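Local coordinates for uncharacterized protein (Bacteroides eggerthii DSM 20697, PDB 4ECO) that is of unknown function but carries leucine-rich repeats, which commonly serve in protein binding, at residues 88-100 against 188-200. Numbering follows the deposited sequence.
Sequences LEGFGASGRVPDA and IGQLSNNITFVSK. With NA (sodium ion), chain C.
Arg96 lays its guanidinium over the ring of Phe197, the two planes 27° apart and Arg96 CZ 4.0 Å from the ring centroid, a stacked cation-pi contact. A bend at chi3 (50°) turns the Arg96 chain back over that face, with NH2 above the ring centre, while Arg96 CG packs on Phe197 CB. Glu228 forms a salt bridge with the same guanidinium through NE. Beneath this pair the backbones form a small two-stranded parallel sheet, with 96-97 only weakly bonded. Asn194 N donates to Ala93 O at 2.8 Å, Thr196 N reaches Gly95 O at 2.9 Å, and Val97 N meets Phe197 O at 2.9 Å. On the face away from Arg96, Ile195 bridges two apolar neighbours: CD1 touches Ala93 CB, and CG2 meets Val97 CG2 at 3.8 Å. Farther along, Ser199 OG donates to Asp99 OD1 at 2.7 Å, approaching on the anti side of a carboxylate oxygen that also accepts from Glu228 N. At the other end, Asn193 OD1 takes Ile195 N on a lone pair, an Asx turn further tied to Ser216, and Ser192 O binds sodium at 2.5 Å together with Glu117. The contact thus joins strand 96-97, which follows strand 83-87, to strand 194-198, which precedes strand 210-214, and Glu228, binding both Arg96 and Asp99, probably offsets the arginine's charge while its backbone N helps stabilise the aspartate's.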
ATOM      1  N   LEU A  88     -19.798 -11.881  13.104  1.00 35.34           N
ATOM      2  CA  LEU A  88     -21.006 -11.787  12.307  1.00 33.84           C
ATOM      3  C   LEU A  88     -20.673 -11.570  10.864  1.00 38.61           C
ATOM      4  O   LEU A  88     -21.597 -11.383  10.051  1.00 39.73           O
ATOM      5  CB  LEU A  88     -21.891 -10.645  12.786  1.00 34.10           C
ATOM      6  CG  LEU A  88     -22.396 -10.672  14.204  1.00 38.60           C
ATOM      7  CD1 LEU A  88     -23.118  -9.397  14.489  1.00 38.19           C
ATOM      8  CD2 LEU A  88     -23.243 -11.912  14.483  1.00 36.98           C
ATOM      9  N   GLU A  89     -19.355 -11.565  10.530  1.00 34.57           N
ATOM     10  CA  GLU A  89     -18.866 -11.324   9.171  1.00 34.94           C
ATOM     11  C   GLU A  89     -19.635 -12.140   8.118  1.00 39.18           C
ATOM     12  O   GLU A  89     -19.800 -13.351   8.294  1.00 38.88           O
ATOM     13  CB  GLU A  89     -17.374 -11.664   9.061  1.00 36.34           C
ATOM     14  CG  GLU A  89     -16.415 -10.624   9.602  1.00 39.81           C
ATOM     15  CD  GLU A  89     -14.995 -11.140   9.566  1.00 54.80           C
ATOM     16  OE1 GLU A  89     -14.741 -12.241  10.117  1.00 41.00           O
ATOM     17  OE2 GLU A  89     -14.141 -10.461   8.950  1.00 50.70           O
ATOM     18  N   GLY A  90     -20.133 -11.443   7.087  1.00 34.44           N
ATOM     19  CA  GLY A  90     -20.842 -12.016   5.946  1.00 33.63           C
ATOM     20  C   GLY A  90     -22.260 -12.508   6.147  1.00 37.88           C
ATOM     21  O   GLY A  90     -22.907 -12.907   5.176  1.00 37.99           O
ATOM     22  N   PHE A  91     -22.774 -12.450   7.378  1.00 34.33           N
ATOM     23  CA  PHE A  91     -24.115 -12.962   7.665  1.00 35.42           C
ATOM     24  C   PHE A  91     -25.216 -12.022   7.216  1.00 42.60           C
ATOM     25  O   PHE A  91     -26.327 -12.480   6.929  1.00 45.15           O
ATOM     26  CB  PHE A  91     -24.282 -13.270   9.163  1.00 36.63           C
ATOM     27  CG  PHE A  91     -23.685 -14.587   9.592  1.00 36.68           C
ATOM     28  CD1 PHE A  91     -24.086 -15.780   8.993  1.00 38.19           C
ATOM     29  CD2 PHE A  91     -22.749 -14.642  10.621  1.00 37.24           C
ATOM     30  CE1 PHE A  91     -23.546 -17.005   9.415  1.00 38.78           C
ATOM     31  CE2 PHE A  91     -22.219 -15.868  11.047  1.00 38.68           C
ATOM     32  CZ  PHE A  91     -22.629 -17.040  10.445  1.00 36.44           C
ATOM     33  N   GLY A  92     -24.919 -10.734   7.162  1.00 38.63           N
ATOM     34  CA  GLY A  92     -25.907  -9.745   6.764  1.00 38.35           C
ATOM     35  C   GLY A  92     -26.911  -9.490   7.862  1.00 42.36           C
ATOM     36  O   GLY A  92     -28.104  -9.342   7.596  1.00 42.49           O
ATOM     37  N   ALA A  93     -26.410  -9.422   9.108  1.00 38.79           N
ATOM     38  CA  ALA A  93     -27.167  -9.158  10.328  1.00 38.15           C
ATOM     39  C   ALA A  93     -27.887  -7.803  10.241  1.00 41.24           C
ATOM     40  O   ALA A  93     -27.367  -6.866   9.623  1.00 41.10           O
ATOM     41  CB  ALA A  93     -26.230  -9.187  11.519  1.00 38.76           C
ATOM     42  N   SER A  94     -29.108  -7.723  10.802  1.00 36.31           N
ATOM     43  CA  SER A  94     -29.945  -6.537  10.730  1.00 36.23           C
ATOM     44  C   SER A  94     -30.658  -6.343  12.030  1.00 44.43           C
ATOM     45  O   SER A  94     -31.495  -7.177  12.398  1.00 45.97           O
ATOM     46  CB  SER A  94     -30.954  -6.666   9.586  1.00 38.91           C
ATOM     47  OG  SER A  94     -31.939  -5.644   9.616  1.00 49.71           O
ATOM     48  N   GLY A  95     -30.355  -5.234  12.704  1.00 41.00           N
ATOM     49  CA  GLY A  95     -30.980  -4.908  13.976  1.00 41.44           C
ATOM     50  C   GLY A  95     -30.076  -4.202  14.953  1.00 46.93           C
ATOM     51  O   GLY A  95     -29.131  -3.509  14.560  1.00 46.77           O
ATOM     52  N   ARG A  96     -30.371  -4.388  16.242  1.00 44.62           N
ATOM     53  CA  ARG A  96     -29.662  -3.744  17.350  1.00 44.64           C
ATOM     54  C   ARG A  96     -28.956  -4.797  18.203  1.00 48.27           C
ATOM     55  O   ARG A  96     -29.586  -5.790  18.556  1.00 49.26           O
ATOM     56  CB  ARG A  96     -30.666  -2.927  18.188  1.00 43.01           C
ATOM     57  CG  ARG A  96     -31.313  -1.758  17.414  1.00 48.12           C
ATOM     58  CD  ARG A  96     -32.587  -1.219  18.063  1.00 47.06           C
ATOM     59  NE  ARG A  96     -32.425  -0.931  19.493  1.00 39.10           N
ATOM     60  CZ  ARG A  96     -32.117   0.261  19.996  1.00 50.91           C
ATOM     61  NH1 ARG A  96     -31.963   1.308  19.194  1.00 37.73           N
ATOM     62  NH2 ARG A  96     -31.975   0.418  21.307  1.00 36.41           N
ATOM     63  N   VAL A  97     -27.643  -4.619  18.488  1.00 42.37           N
ATOM     64  CA  VAL A  97     -26.854  -5.572  19.295  1.00 40.00           C
ATOM     65  C   VAL A  97     -27.336  -5.415  20.731  1.00 44.70           C
ATOM     66  O   VAL A  97     -27.245  -4.316  21.281  1.00 46.05           O
ATOM     67  CB  VAL A  97     -25.328  -5.393  19.111  1.00 41.48           C
ATOM     68  CG1 VAL A  97     -24.554  -6.378  19.972  1.00 41.08           C
ATOM     69  CG2 VAL A  97     -24.941  -5.558  17.641  1.00 39.11           C
ATOM     70  N   PRO A  98     -27.994  -6.465  21.288  1.00 41.70           N
ATOM     71  CA  PRO A  98     -28.625  -6.318  22.611  1.00 41.45           C
ATOM     72  C   PRO A  98     -27.631  -6.350  23.758  1.00 46.00           C
ATOM     73  O   PRO A  98     -26.485  -6.734  23.571  1.00 45.19           O
ATOM     74  CB  PRO A  98     -29.588  -7.512  22.673  1.00 43.68           C
ATOM     75  CG  PRO A  98     -28.997  -8.543  21.806  1.00 47.96           C
ATOM     76  CD  PRO A  98     -28.196  -7.834  20.740  1.00 43.08           C
ATOM     77  N   ASP A  99     -28.105  -5.982  24.963  1.00 44.45           N
ATOM     78  CA  ASP A  99     -27.325  -5.919  26.195  1.00 45.28           C
ATOM     79  C   ASP A  99     -26.858  -7.301  26.626  1.00 48.88           C
ATOM     80  O   ASP A  99     -25.965  -7.401  27.470  1.00 50.41           O
ATOM     81  CB  ASP A  99     -28.154  -5.255  27.316  1.00 49.09           C
ATOM     82  CG  ASP A  99     -28.749  -3.920  26.905  1.00 60.65           C
ATOM     83  OD1 ASP A  99     -27.989  -3.047  26.425  1.00 59.92           O
ATOM     84  OD2 ASP A  99     -29.973  -3.779  26.984  1.00 68.44           O
ATOM     85  N   ALA A 100     -27.436  -8.357  26.024  1.00 44.38           N
ATOM     86  CA  ALA A 100     -27.112  -9.768  26.261  1.00 44.81           C
ATOM     87  C   ALA A 100     -25.628 -10.075  25.921  1.00 50.08           C
ATOM     88  O   ALA A 100     -25.058 -11.031  26.461  1.00 51.22           O
ATOM     89  CB  ALA A 100     -28.034 -10.662  25.431  1.00 44.60           C
ATOM     90  N   ILE A 188     -17.681   2.272  -1.499  1.00 50.30           N
ATOM     91  CA  ILE A 188     -17.607   3.231  -0.387  1.00 48.11           C
ATOM     92  C   ILE A 188     -19.024   3.596   0.032  1.00 51.89           C
ATOM     93  O   ILE A 188     -19.764   4.190  -0.748  1.00 52.85           O
ATOM     94  CB  ILE A 188     -16.754   4.483  -0.683  1.00 49.58           C
ATOM     95  CG1 ILE A 188     -15.337   4.075  -1.115  1.00 48.86           C
ATOM     96  CG2 ILE A 188     -16.715   5.380   0.563  1.00 48.27           C
ATOM     97  CD1 ILE A 188     -14.499   5.177  -1.718  1.00 58.27           C
ATOM     98  N   GLY A 189     -19.390   3.196   1.243  1.00 47.24           N
ATOM     99  CA  GLY A 189     -20.722   3.411   1.800  1.00 47.21           C
ATOM    100  C   GLY A 189     -21.689   2.267   1.539  1.00 50.23           C
ATOM    101  O   GLY A 189     -22.876   2.344   1.891  1.00 50.60           O
ATOM    102  N   GLN A 190     -21.188   1.214   0.874  1.00 46.29           N
ATOM    103  CA  GLN A 190     -21.912  -0.011   0.545  1.00 45.53           C
ATOM    104  C   GLN A 190     -21.938  -0.850   1.796  1.00 46.08           C
ATOM    105  O   GLN A 190     -20.887  -1.253   2.314  1.00 46.08           O
ATOM    106  CB  GLN A 190     -21.235  -0.731  -0.636  1.00 46.68           C
ATOM    107  CG  GLN A 190     -21.910  -1.998  -1.129  1.00 58.15           C
ATOM    108  CD  GLN A 190     -21.070  -2.631  -2.196  1.00 73.68           C
ATOM    109  OE1 GLN A 190     -20.235  -3.503  -1.927  1.00 64.01           O
ATOM    110  NE2 GLN A 190     -21.214  -2.135  -3.418  1.00 75.78           N
ATOM    111  N   LEU A 191     -23.139  -1.037   2.313  1.00 39.52           N
ATOM    112  CA  LEU A 191     -23.380  -1.763   3.544  1.00 38.37           C
ATOM    113  C   LEU A 191     -23.292  -3.279   3.351  1.00 44.42           C
ATOM    114  O   LEU A 191     -23.687  -3.792   2.296  1.00 45.21           O
ATOM    115  CB  LEU A 191     -24.764  -1.384   4.114  1.00 37.37           C
ATOM    116  CG  LEU A 191     -25.023   0.122   4.360  1.00 39.32           C
ATOM    117  CD1 LEU A 191     -26.434   0.351   4.852  1.00 38.73           C
ATOM    118  CD2 LEU A 191     -24.018   0.733   5.359  1.00 37.40           C
ATOM    119  N   SER A 192     -22.763  -3.986   4.382  1.00 40.03           N
ATOM    120  CA  SER A 192     -22.645  -5.454   4.448  1.00 38.67           C
ATOM    121  C   SER A 192     -23.654  -6.010   5.457  1.00 44.26           C
ATOM    122  O   SER A 192     -23.861  -7.227   5.560  1.00 45.70           O
ATOM    123  CB  SER A 192     -21.228  -5.863   4.845  1.00 40.07           C
ATOM    124  OG  SER A 192     -20.998  -5.617   6.226  1.00 43.92           O
ATOM    125  N   ASN A 193     -24.261  -5.099   6.221  1.00 40.48           N
ATOM    126  CA  ASN A 193     -25.223  -5.397   7.278  1.00 40.74           C
ATOM    127  C   ASN A 193     -26.091  -4.167   7.572  1.00 45.02           C
ATOM    128  O   ASN A 193     -25.791  -3.061   7.107  1.00 43.78           O
ATOM    129  CB  ASN A 193     -24.467  -5.831   8.552  1.00 38.42           C
ATOM    130  CG  ASN A 193     -23.544  -4.744   9.066  1.00 50.68           C
ATOM    131  OD1 ASN A 193     -23.976  -3.745   9.639  1.00 38.65           O
ATOM    132  ND2 ASN A 193     -22.260  -4.878   8.802  1.00 46.10           N
ATOM    133  N   ASN A 194     -27.113  -4.358   8.423  1.00 41.58           N
ATOM    134  CA  ASN A 194     -27.983  -3.287   8.855  1.00 41.10           C
ATOM    135  C   ASN A 194     -27.972  -3.189  10.407  1.00 43.73           C
ATOM    136  O   ASN A 194     -29.028  -3.110  11.035  1.00 43.40           O
ATOM    137  CB  ASN A 194     -29.380  -3.466   8.294  1.00 40.89           C
ATOM    138  CG  ASN A 194     -30.131  -2.168   8.243  1.00 73.62           C
ATOM    139  OD1 ASN A 194     -29.917  -1.332   7.349  1.00 67.21           O
ATOM    140  ND2 ASN A 194     -30.981  -1.953   9.237  1.00 70.31           N
ATOM    141  N   ILE A 195     -26.756  -3.203  11.016  1.00 38.84           N
ATOM    142  CA  ILE A 195     -26.596  -3.034  12.456  1.00 39.32           C
ATOM    143  C   ILE A 195     -26.806  -1.533  12.725  1.00 44.14           C
ATOM    144  O   ILE A 195     -26.037  -0.717  12.237  1.00 42.73           O
ATOM    145  CB  ILE A 195     -25.232  -3.568  12.997  1.00 42.43           C
ATOM    146  CG1 ILE A 195     -24.862  -5.010  12.558  1.00 42.46           C
ATOM    147  CG2 ILE A 195     -25.076  -3.355  14.501  1.00 43.11           C
ATOM    148  CD1 ILE A 195     -25.769  -6.034  12.949  1.00 52.29           C
ATOM    149  N   THR A 196     -27.863  -1.171  13.463  1.00 42.02           N
ATOM    150  CA  THR A 196     -28.210   0.228  13.709  1.00 41.94           C
ATOM    151  C   THR A 196     -27.849   0.687  15.121  1.00 46.08           C
ATOM    152  O   THR A 196     -27.908   1.881  15.404  1.00 47.38           O
ATOM    153  CB  THR A 196     -29.714   0.429  13.461  1.00 51.08           C
ATOM    154  OG1 THR A 196     -30.466  -0.496  14.263  1.00 58.12           O
ATOM    155  CG2 THR A 196     -30.083   0.262  11.989  1.00 48.77           C
ATOM    156  N   PHE A 197     -27.454  -0.241  15.989  1.00 41.33           N
ATOM    157  CA  PHE A 197     -27.140   0.051  17.378  1.00 41.64           C
ATOM    158  C   PHE A 197     -26.200  -1.019  17.946  1.00 44.18           C
ATOM    159  O   PHE A 197     -26.304  -2.199  17.583  1.00 43.20           O
ATOM    160  CB  PHE A 197     -28.467   0.096  18.189  1.00 44.69           C
ATOM    161  CG  PHE A 197     -28.384   0.699  19.560  1.00 47.77           C
ATOM    162  CD1 PHE A 197     -27.995  -0.065  20.651  1.00 51.47           C
ATOM    163  CD2 PHE A 197     -28.703   2.033  19.769  1.00 52.06           C
ATOM    164  CE1 PHE A 197     -27.864   0.510  21.914  1.00 53.13           C
ATOM    165  CE2 PHE A 197     -28.589   2.603  21.037  1.00 55.99           C
ATOM    166  CZ  PHE A 197     -28.183   1.831  22.104  1.00 53.60           C
ATOM    167  N   VAL A 198     -25.281  -0.604  18.834  1.00 40.33           N
ATOM    168  CA  VAL A 198     -24.364  -1.495  19.548  1.00 39.97           C
ATOM    169  C   VAL A 198     -24.448  -1.096  21.006  1.00 46.40           C
ATOM    170  O   VAL A 198     -24.217   0.071  21.347  1.00 46.88           O
ATOM    171  CB  VAL A 198     -22.893  -1.565  19.044  1.00 41.94           C
ATOM    172  CG1 VAL A 198     -22.158  -2.723  19.713  1.00 41.70           C
ATOM    173  CG2 VAL A 198     -22.825  -1.727  17.538  1.00 40.38           C
ATOM    174  N   SER A 199     -24.808  -2.071  21.856  1.00 42.85           N
ATOM    175  CA  SER A 199     -24.989  -1.929  23.291  1.00 43.62           C
ATOM    176  C   SER A 199     -23.697  -1.497  24.033  1.00 49.73           C
ATOM    177  O   SER A 199     -22.580  -1.907  23.704  1.00 50.07           O
ATOM    178  CB  SER A 199     -25.485  -3.252  23.872  1.00 46.60           C
ATOM    179  OG  SER A 199     -25.526  -3.272  25.287  1.00 54.00           O
ATOM    180  N   LYS A 200     -23.898  -0.681  25.065  1.00 45.89           N
ATOM    181  CA  LYS A 200     -22.943  -0.195  26.046  1.00 45.57           C
ATOM    182  C   LYS A 200     -22.214  -1.371  26.714  1.00 49.26           C
ATOM    183  O   LYS A 200     -21.053  -1.238  27.102  1.00 49.42           O
ATOM    184  CB  LYS A 200     -23.784   0.568  27.092  1.00 49.04           C
ATOM    185  CG  LYS A 200     -23.057   1.382  28.139  1.00 57.64           C
ATOM    186  CD  LYS A 200     -24.072   2.035  29.060  1.00 60.58           C
ATOM    187  CE  LYS A 200     -23.408   2.755  30.209  1.00 73.82           C
ATOM    188  NZ  LYS A 200     -24.387   3.473  31.083  1.00 82.11           N
TER
HETATM  189 NA    NA C1001     -22.309  -9.086   5.967  1.00 42.76          NA